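Local coordinates for sugar ABC transporter (Sugar-binding protein) (Bacillus halodurans, PDB 4YO7) that binds myo-inositol between its two lobes and probably delivers it, as a solute-binding protein, to an ABC-type sugar importer, at residues 161-175 against 222-235. Residues are numbered along the deposited sequence; the frame is centred on the assembly and turned at random.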
ATOM      1  N   VAL A 161      -6.943 -12.021 -13.434  1.00 13.03           N
ATOM      2  CA  VAL A 161      -8.133 -12.748 -12.987  1.00 13.20           C
ATOM      3  C   VAL A 161      -9.074 -12.978 -14.168  1.00 13.82           C
ATOM      4  O   VAL A 161      -9.633 -14.065 -14.330  1.00 14.33           O
ATOM      5  CB  VAL A 161      -8.870 -11.994 -11.827  1.00 12.58           C
ATOM      6  CG1 VAL A 161     -10.206 -12.632 -11.525  1.00 12.85           C
ATOM      7  CG2 VAL A 161      -8.011 -11.963 -10.586  1.00 12.91           C
ATOM      8  N   ALA A 162      -9.244 -11.958 -15.001  1.00 15.98           N
ATOM      9  CA  ALA A 162     -10.081 -12.083 -16.198  1.00 14.50           C
ATOM     10  C   ALA A 162      -9.571 -13.199 -17.122  1.00 15.26           C
ATOM     11  O   ALA A 162     -10.367 -13.983 -17.639  1.00 15.87           O
ATOM     12  CB  ALA A 162     -10.126 -10.779 -16.948  1.00 14.45           C
ATOM     13  N   LYS A 163      -8.258 -13.270 -17.316  1.00 17.14           N
ATOM     14  CA  LYS A 163      -7.684 -14.347 -18.127  1.00 16.03           C
ATOM     15  C   LYS A 163      -8.006 -15.706 -17.534  1.00 16.43           C
ATOM     16  O   LYS A 163      -8.388 -16.632 -18.257  1.00 19.41           O
ATOM     17  CB  LYS A 163      -6.174 -14.176 -18.274  1.00 23.59           C
ATOM     18  CG  LYS A 163      -5.814 -13.042 -19.196  1.00 29.71           C
ATOM     19  CD  LYS A 163      -4.321 -12.771 -19.231  1.00 42.70           C
ATOM     20  CE  LYS A 163      -4.014 -11.434 -19.913  1.00 45.59           C
ATOM     21  NZ  LYS A 163      -2.582 -11.014 -19.772  1.00 49.02           N
ATOM     22  N   LEU A 164      -7.892 -15.827 -16.219  1.00 17.10           N
ATOM     23  CA  LEU A 164      -8.142 -17.095 -15.561  1.00 15.94           C
ATOM     24  C   LEU A 164      -9.607 -17.508 -15.666  1.00 19.28           C
ATOM     25  O   LEU A 164      -9.920 -18.698 -15.700  1.00 23.72           O
ATOM     26  CB  LEU A 164      -7.719 -17.010 -14.106  1.00 17.29           C
ATOM     27  CG  LEU A 164      -6.232 -16.867 -13.790  1.00 20.84           C
ATOM     28  CD1 LEU A 164      -6.026 -16.490 -12.339  1.00 22.69           C
ATOM     29  CD2 LEU A 164      -5.494 -18.149 -14.084  1.00 18.28           C
ATOM     30  N   LEU A 165     -10.497 -16.523 -15.744  1.00 17.58           N
ATOM     31  CA  LEU A 165     -11.934 -16.774 -15.851  1.00 18.74           C
ATOM     32  C   LEU A 165     -12.429 -16.881 -17.297  1.00 19.20           C
ATOM     33  O   LEU A 165     -13.623 -17.113 -17.533  1.00 21.68           O
ATOM     34  CB  LEU A 165     -12.710 -15.661 -15.154  1.00 15.68           C
ATOM     35  CG  LEU A 165     -12.551 -15.565 -13.633  1.00 14.50           C
ATOM     36  CD1 LEU A 165     -13.220 -14.318 -13.126  1.00 16.31           C
ATOM     37  CD2 LEU A 165     -13.147 -16.800 -12.972  1.00 20.03           C
ATOM     38  N   ASN A 166     -11.524 -16.727 -18.259  1.00 18.23           N
ATOM     39  CA  ASN A 166     -11.904 -16.648 -19.669  1.00 18.54           C
ATOM     40  C   ASN A 166     -12.993 -15.587 -19.857  1.00 20.03           C
ATOM     41  O   ASN A 166     -13.950 -15.757 -20.612  1.00 18.29           O
ATOM     42  CB  ASN A 166     -12.356 -18.010 -20.183  1.00 25.37           C
ATOM     43  CG  ASN A 166     -11.210 -18.978 -20.279  1.00 37.72           C
ATOM     44  OD1 ASN A 166     -10.285 -18.769 -21.060  1.00 44.51           O
ATOM     45  ND2 ASN A 166     -11.250 -20.035 -19.473  1.00 43.54           N
ATOM     46  N   ASN A 167     -12.812 -14.481 -19.139  1.00 15.83           N
ATOM     47  CA  ASN A 167     -13.679 -13.305 -19.223  1.00 17.42           C
ATOM     48  C   ASN A 167     -15.127 -13.539 -18.801  1.00 16.24           C
ATOM     49  O   ASN A 167     -16.018 -12.763 -19.143  1.00 18.24           O
ATOM     50  CB  ASN A 167     -13.635 -12.747 -20.638  1.00 17.13           C
ATOM     51  CG  ASN A 167     -12.270 -12.236 -20.993  1.00 20.21           C
ATOM     52  OD1 ASN A 167     -11.507 -11.829 -20.111  1.00 18.79           O
ATOM     53  ND2 ASN A 167     -11.944 -12.245 -22.272  1.00 23.50           N
ATOM     54  N   GLU A 168     -15.360 -14.589 -18.022  1.00 17.25           N
ATOM     55  CA  GLU A 168     -16.703 -14.875 -17.539  1.00 17.98           C
ATOM     56  C   GLU A 168     -16.692 -15.204 -16.062  1.00 14.83           C
ATOM     57  O   GLU A 168     -16.042 -16.159 -15.639  1.00 19.81           O
ATOM     58  CB  GLU A 168     -17.329 -16.043 -18.316  1.00 23.95           C
ATOM     59  CG  GLU A 168     -17.458 -15.783 -19.808  1.00 45.10           C
ATOM     60  CD  GLU A 168     -18.291 -16.833 -20.520  1.00 61.17           C
ATOM     61  OE1 GLU A 168     -18.588 -17.882 -19.906  1.00 61.83           O
ATOM     62  OE2 GLU A 168     -18.653 -16.603 -21.696  1.00 69.59           O
ATOM     63  N   GLY A 169     -17.458 -14.447 -15.288  1.00 16.21           N
ATOM     64  CA  GLY A 169     -17.559 -14.728 -13.867  1.00 20.76           C
ATOM     65  C   GLY A 169     -18.157 -13.620 -13.035  1.00 16.36           C
ATOM     66  O   GLY A 169     -18.139 -12.445 -13.407  1.00 16.29           O
ATOM     67  N   ASN A 170     -18.683 -14.031 -11.885  1.00 13.16           N
ATOM     68  CA  ASN A 170     -19.174 -13.129 -10.858  1.00 12.36           C
ATOM     69  C   ASN A 170     -18.037 -12.735  -9.927  1.00 11.90           C
ATOM     70  O   ASN A 170     -17.384 -13.599  -9.362  1.00 13.87           O
ATOM     71  CB  ASN A 170     -20.285 -13.796 -10.059  1.00 14.14           C
ATOM     72  CG  ASN A 170     -21.567 -13.960 -10.853  1.00 19.27           C
ATOM     73  OD1 ASN A 170     -21.717 -13.418 -11.946  1.00 20.12           O
ATOM     74  ND2 ASN A 170     -22.516 -14.678 -10.277  1.00 29.87           N
ATOM     75  N   ILE A 171     -17.799 -11.438  -9.802  1.00 11.00           N
ATOM     76  CA  ILE A 171     -16.655 -10.933  -9.060  1.00 10.87           C
ATOM     77  C   ILE A 171     -17.127 -10.319  -7.749  1.00 12.49           C
ATOM     78  O   ILE A 171     -18.087  -9.552  -7.742  1.00 11.38           O
ATOM     79  CB  ILE A 171     -15.893  -9.886  -9.882  1.00 11.52           C
ATOM     80  CG1 ILE A 171     -15.611 -10.405 -11.301  1.00 15.93           C
ATOM     81  CG2 ILE A 171     -14.611  -9.497  -9.170  1.00 11.27           C
ATOM     82  CD1 ILE A 171     -14.805 -11.681 -11.335  1.00 14.80           C
ATOM     83  N   ALA A 172     -16.454 -10.657  -6.645  1.00 10.76           N
ATOM     84  CA  ALA A 172     -16.642  -9.999  -5.354  1.00  9.46           C
ATOM     85  C   ALA A 172     -15.379  -9.194  -5.061  1.00 12.57           C
ATOM     86  O   ALA A 172     -14.284  -9.756  -5.033  1.00 11.15           O
ATOM     87  CB  ALA A 172     -16.897 -11.033  -4.259  1.00 10.52           C
ATOM     88  N   ILE A 173     -15.532  -7.881  -4.901  1.00  9.59           N
ATOM     89  CA  ILE A 173     -14.407  -6.987  -4.653  1.00 10.15           C
ATOM     90  C   ILE A 173     -14.344  -6.603  -3.185  1.00  8.06           C
ATOM     91  O   ILE A 173     -15.333  -6.106  -2.636  1.00  9.79           O
ATOM     92  CB  ILE A 173     -14.502  -5.693  -5.505  1.00  8.53           C
ATOM     93  CG1 ILE A 173     -14.340  -6.029  -6.991  1.00 12.59           C
ATOM     94  CG2 ILE A 173     -13.425  -4.684  -5.093  1.00 10.97           C
ATOM     95  CD1 ILE A 173     -14.535  -4.845  -7.917  1.00 12.71           C
HETATM   96  N   MSE A 174     -13.191  -6.840  -2.557  1.00  7.84           N
HETATM   97  CA  MSE A 174     -12.928  -6.363  -1.193  1.00  7.64           C
HETATM   98  C   MSE A 174     -12.168  -5.052  -1.243  1.00  8.03           C
HETATM   99  O   MSE A 174     -10.980  -5.005  -1.556  1.00  9.11           O
HETATM  100  CB  MSE A 174     -12.146  -7.389  -0.364  1.00 10.50           C
HETATM  101  CG  MSE A 174     -12.899  -8.661  -0.188  1.00 12.16           C
HETATM  102 SE   MSE A 174     -11.953  -9.800   1.107  1.00 20.76          SE
HETATM  103  CE  MSE A 174     -13.441 -10.978   1.529  1.00 10.78           C
ATOM    104  N   ASP A 175     -12.893  -3.984  -0.943  1.00  7.95           N
ATOM    105  CA  ASP A 175     -12.301  -2.665  -0.730  1.00  8.12           C
ATOM    106  C   ASP A 175     -11.438  -2.643   0.510  1.00  7.68           C
ATOM    107  O   ASP A 175     -11.766  -3.245   1.558  1.00  8.57           O
ATOM    108  CB  ASP A 175     -13.374  -1.559  -0.577  1.00  6.60           C
ATOM    109  CG  ASP A 175     -13.928  -1.045  -1.889  1.00  9.74           C
ATOM    110  OD1 ASP A 175     -13.166  -0.796  -2.867  1.00 14.40           O
ATOM    111  OD2 ASP A 175     -15.166  -0.820  -1.922  1.00 16.41           O
ATOM    112  N   TRP A 222     -20.457 -13.113   3.014  1.00 11.86           N
ATOM    113  CA  TRP A 222     -20.736 -13.276   1.608  1.00 12.90           C
ATOM    114  C   TRP A 222     -21.148 -14.705   1.276  1.00 14.63           C
ATOM    115  O   TRP A 222     -22.058 -14.919   0.478  1.00 18.29           O
ATOM    116  CB  TRP A 222     -19.515 -12.894   0.808  1.00 12.56           C
ATOM    117  CG  TRP A 222     -19.336 -11.406   0.614  1.00 10.48           C
ATOM    118  CD1 TRP A 222     -20.235 -10.402   0.901  1.00 11.48           C
ATOM    119  CD2 TRP A 222     -18.194 -10.766   0.043  1.00  9.70           C
ATOM    120  NE1 TRP A 222     -19.708  -9.180   0.532  1.00 10.58           N
ATOM    121  CE2 TRP A 222     -18.456  -9.383   0.006  1.00 12.01           C
ATOM    122  CE3 TRP A 222     -16.971 -11.233  -0.438  1.00 11.63           C
ATOM    123  CZ2 TRP A 222     -17.542  -8.469  -0.504  1.00 11.04           C
ATOM    124  CZ3 TRP A 222     -16.074 -10.328  -0.937  1.00  9.22           C
ATOM    125  CH2 TRP A 222     -16.355  -8.968  -0.966  1.00  8.71           C
ATOM    126  N   LEU A 223     -20.468 -15.668   1.885  1.00 14.20           N
ATOM    127  CA  LEU A 223     -20.787 -17.072   1.701  1.00 15.93           C
ATOM    128  C   LEU A 223     -22.199 -17.361   2.197  1.00 21.21           C
ATOM    129  O   LEU A 223     -22.932 -18.155   1.593  1.00 21.33           O
ATOM    130  CB  LEU A 223     -19.773 -17.945   2.439  1.00 16.29           C
ATOM    131  CG  LEU A 223     -18.399 -18.030   1.772  1.00 19.09           C
ATOM    132  CD1 LEU A 223     -17.382 -18.646   2.694  1.00 23.90           C
ATOM    133  CD2 LEU A 223     -18.492 -18.792   0.480  1.00 25.26           C
ATOM    134  N   ASN A 224     -22.592 -16.719   3.290  1.00 19.00           N
ATOM    135  CA  ASN A 224     -23.908 -16.967   3.871  1.00 19.20           C
ATOM    136  C   ASN A 224     -25.038 -16.280   3.111  1.00 24.52           C
ATOM    137  O   ASN A 224     -26.213 -16.541   3.367  1.00 36.22           O
ATOM    138  CB  ASN A 224     -23.952 -16.520   5.328  1.00 20.39           C
ATOM    139  CG  ASN A 224     -23.172 -17.438   6.243  1.00 35.24           C
ATOM    140  OD1 ASN A 224     -22.933 -18.603   5.923  1.00 36.96           O
ATOM    141  ND2 ASN A 224     -22.785 -16.920   7.404  1.00 36.63           N
ATOM    142  N   SER A 225     -24.689 -15.403   2.189  1.00 19.36           N
ATOM    143  CA  SER A 225     -25.675 -14.727   1.359  1.00 22.71           C
ATOM    144  C   SER A 225     -26.166 -15.623   0.221  1.00 29.35           C
ATOM    145  O   SER A 225     -27.165 -15.324  -0.416  1.00 31.22           O
ATOM    146  CB  SER A 225     -25.096 -13.433   0.785  1.00 24.17           C
ATOM    147  OG  SER A 225     -24.282 -13.667  -0.362  1.00 21.82           O
ATOM    148  N   GLY A 226     -25.452 -16.714  -0.040  1.00 26.64           N
ATOM    149  CA  GLY A 226     -25.805 -17.605  -1.127  1.00 27.17           C
ATOM    150  C   GLY A 226     -25.437 -17.094  -2.516  1.00 33.50           C
ATOM    151  O   GLY A 226     -25.595 -17.820  -3.503  1.00 29.86           O
ATOM    152  N   THR A 227     -24.951 -15.854  -2.595  1.00 31.80           N
ATOM    153  CA  THR A 227     -24.519 -15.254  -3.859  1.00 26.89           C
ATOM    154  C   THR A 227     -23.460 -16.115  -4.527  1.00 28.67           C
ATOM    155  O   THR A 227     -22.543 -16.581  -3.867  1.00 22.17           O
ATOM    156  CB  THR A 227     -23.931 -13.858  -3.638  1.00 25.74           C
ATOM    157  OG1 THR A 227     -24.893 -13.044  -2.970  1.00 30.86           O
ATOM    158  CG2 THR A 227     -23.551 -13.207  -4.952  1.00 26.83           C
ATOM    159  N   GLU A 228     -23.580 -16.326  -5.832  1.00 17.41           N
ATOM    160  CA  GLU A 228     -22.584 -17.111  -6.558  1.00 17.85           C
ATOM    161  C   GLU A 228     -21.376 -16.231  -6.854  1.00 20.11           C
ATOM    162  O   GLU A 228     -21.523 -15.142  -7.396  1.00 20.01           O
ATOM    163  CB  GLU A 228     -23.169 -17.675  -7.841  1.00 24.71           C
ATOM    164  CG  GLU A 228     -24.315 -18.652  -7.591  1.00 60.23           C
ATOM    165  CD  GLU A 228     -24.545 -19.594  -8.754  1.00 69.19           C
ATOM    166  OE1 GLU A 228     -24.246 -19.202  -9.904  1.00 72.13           O
ATOM    167  OE2 GLU A 228     -25.013 -20.729  -8.518  1.00 71.83           O
ATOM    168  N   ILE A 229     -20.198 -16.712  -6.456  1.00 16.52           N
ATOM    169  CA  ILE A 229     -18.945 -15.969  -6.594  1.00 14.46           C
ATOM    170  C   ILE A 229     -17.931 -16.827  -7.351  1.00 14.45           C
ATOM    171  O   ILE A 229     -17.705 -17.975  -6.997  1.00 20.86           O
ATOM    172  CB  ILE A 229     -18.364 -15.594  -5.209  1.00 16.84           C
ATOM    173  CG1 ILE A 229     -19.363 -14.738  -4.418  1.00 22.65           C
ATOM    174  CG2 ILE A 229     -17.018 -14.883  -5.339  1.00 17.16           C
ATOM    175  CD1 ILE A 229     -18.934 -14.459  -2.981  1.00 26.19           C
ATOM    176  N   ASP A 230     -17.302 -16.264  -8.373  1.00 14.45           N
ATOM    177  CA  ASP A 230     -16.288 -16.986  -9.125  1.00 13.70           C
ATOM    178  C   ASP A 230     -14.882 -16.500  -8.792  1.00 13.57           C
ATOM    179  O   ASP A 230     -13.924 -17.255  -8.936  1.00 15.52           O
ATOM    180  CB  ASP A 230     -16.549 -16.866 -10.625  1.00 17.76           C
ATOM    181  CG  ASP A 230     -17.860 -17.485 -11.016  1.00 23.93           C
ATOM    182  OD1 ASP A 230     -18.017 -18.702 -10.810  1.00 21.11           O
ATOM    183  OD2 ASP A 230     -18.747 -16.762 -11.500  1.00 17.72           O
ATOM    184  N   ALA A 231     -14.771 -15.260  -8.322  1.00 15.08           N
ATOM    185  CA  ALA A 231     -13.484 -14.677  -7.920  1.00 12.01           C
ATOM    186  C   ALA A 231     -13.684 -13.658  -6.827  1.00 12.79           C
ATOM    187  O   ALA A 231     -14.646 -12.883  -6.853  1.00 13.69           O
ATOM    188  CB  ALA A 231     -12.790 -14.026  -9.093  1.00 15.00           C
ATOM    189  N   VAL A 232     -12.757 -13.681  -5.874  1.00 11.41           N
ATOM    190  CA  VAL A 232     -12.691 -12.701  -4.808  1.00 10.31           C
ATOM    191  C   VAL A 232     -11.437 -11.895  -5.076  1.00 10.29           C
ATOM    192  O   VAL A 232     -10.344 -12.449  -5.119  1.00 12.80           O
ATOM    193  CB  VAL A 232     -12.648 -13.356  -3.421  1.00 13.23           C
ATOM    194  CG1 VAL A 232     -12.404 -12.293  -2.328  1.00 16.00           C
ATOM    195  CG2 VAL A 232     -13.942 -14.109  -3.178  1.00 17.71           C
ATOM    196  N   VAL A 233     -11.607 -10.599  -5.291  1.00  9.44           N
ATOM    197  CA  VAL A 233     -10.526  -9.735  -5.721  1.00  9.20           C
ATOM    198  C   VAL A 233     -10.371  -8.644  -4.669  1.00  8.67           C
ATOM    199  O   VAL A 233     -11.263  -7.816  -4.480  1.00 10.02           O
ATOM    200  CB  VAL A 233     -10.810  -9.154  -7.129  1.00 10.03           C
ATOM    201  CG1 VAL A 233      -9.663  -8.317  -7.586  1.00 11.94           C
ATOM    202  CG2 VAL A 233     -11.038 -10.290  -8.115  1.00 13.27           C
ATOM    203  N   ALA A 234      -9.245  -8.677  -3.968  1.00  8.69           N
ATOM    204  CA  ALA A 234      -9.046  -7.832  -2.791  1.00 10.51           C
ATOM    205  C   ALA A 234      -8.014  -6.760  -3.037  1.00  8.82           C
ATOM    206  O   ALA A 234      -6.990  -7.006  -3.670  1.00  8.88           O
ATOM    207  CB  ALA A 234      -8.630  -8.682  -1.607  1.00 11.57           C
ATOM    208  N   ASN A 235      -8.271  -5.568  -2.512  1.00  9.24           N
ATOM    209  CA  ASN A 235      -7.331  -4.466  -2.621  1.00  9.70           C
ATOM    210  C   ASN A 235      -5.959  -4.740  -1.950  1.00  7.78           C
ATOM    211  O   ASN A 235      -5.000  -3.988  -2.207  1.00  8.84           O
ATOM    212  CB  ASN A 235      -7.895  -3.187  -1.979  1.00  7.48           C
ATOM    213  CG  ASN A 235      -8.998  -2.469  -2.773  1.00  8.82           C
ATOM    214  OD1 ASN A 235      -9.548  -1.469  -2.257  1.00  8.32           O
ATOM    215  ND2 ASN A 235      -9.333  -2.920  -3.982  1.00  9.21           N
TER
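Strands 169-175 and 231-234 run parallel, and Ala-172 sits at the middle of their pairing: its N donates to Ala-231 O (2.9 Å) and its O accepts from Val-233 N. Met-174 continues the pattern, its N bonded to Val-233 O and its O to Asn-235 N. At the other end, Asn-170 O takes two donors, Asp-230 N at 2.8 Å and Ala-231 N at 3.3 Å.

Side chains tie down this entry to the sheet. Asp-230 OD2 receives Asn-170 N on its anti lone pair (2.8 Å, 176° at the hydrogen), while Asn-170 ND2 reaches Glu-228 O (3.1 Å), meeting it within its own amide plane but from above the carbonyl plane. With an alanine in place of Asn-170, Glu-228 O would probably lose this amide donor and the loop before strand 231-234 be held less firmly. Gly-169 suits its place: at its backbone angles a side chain would collide with the preceding carbonyl O, and Leu-165 CD1 would crowd it too.

Apolar packing fills both faces. On one, Ala-231 CB is small enough to receive Val-161 CG1 and Ile-171 CD1, with Val-233 CG2 against Ile-171 CG2. On the other, Ala-172 CB lies 3.5 Å from Trp-222 CZ3; selenomethionine Met-174 sets CG 3.6 Å from Trp-222 CH2, and its extended chain (chi3 162°) brings CE to CZ3.

Helices 150-164 and 212-224 thus cover opposite faces of a parallel sheet, the three-layer alpha/beta/alpha sandwich of one periplasmic-binding-protein lobe; strand 231-234 gives way at Asn-235 to the loop with inositol-binding Asn-236.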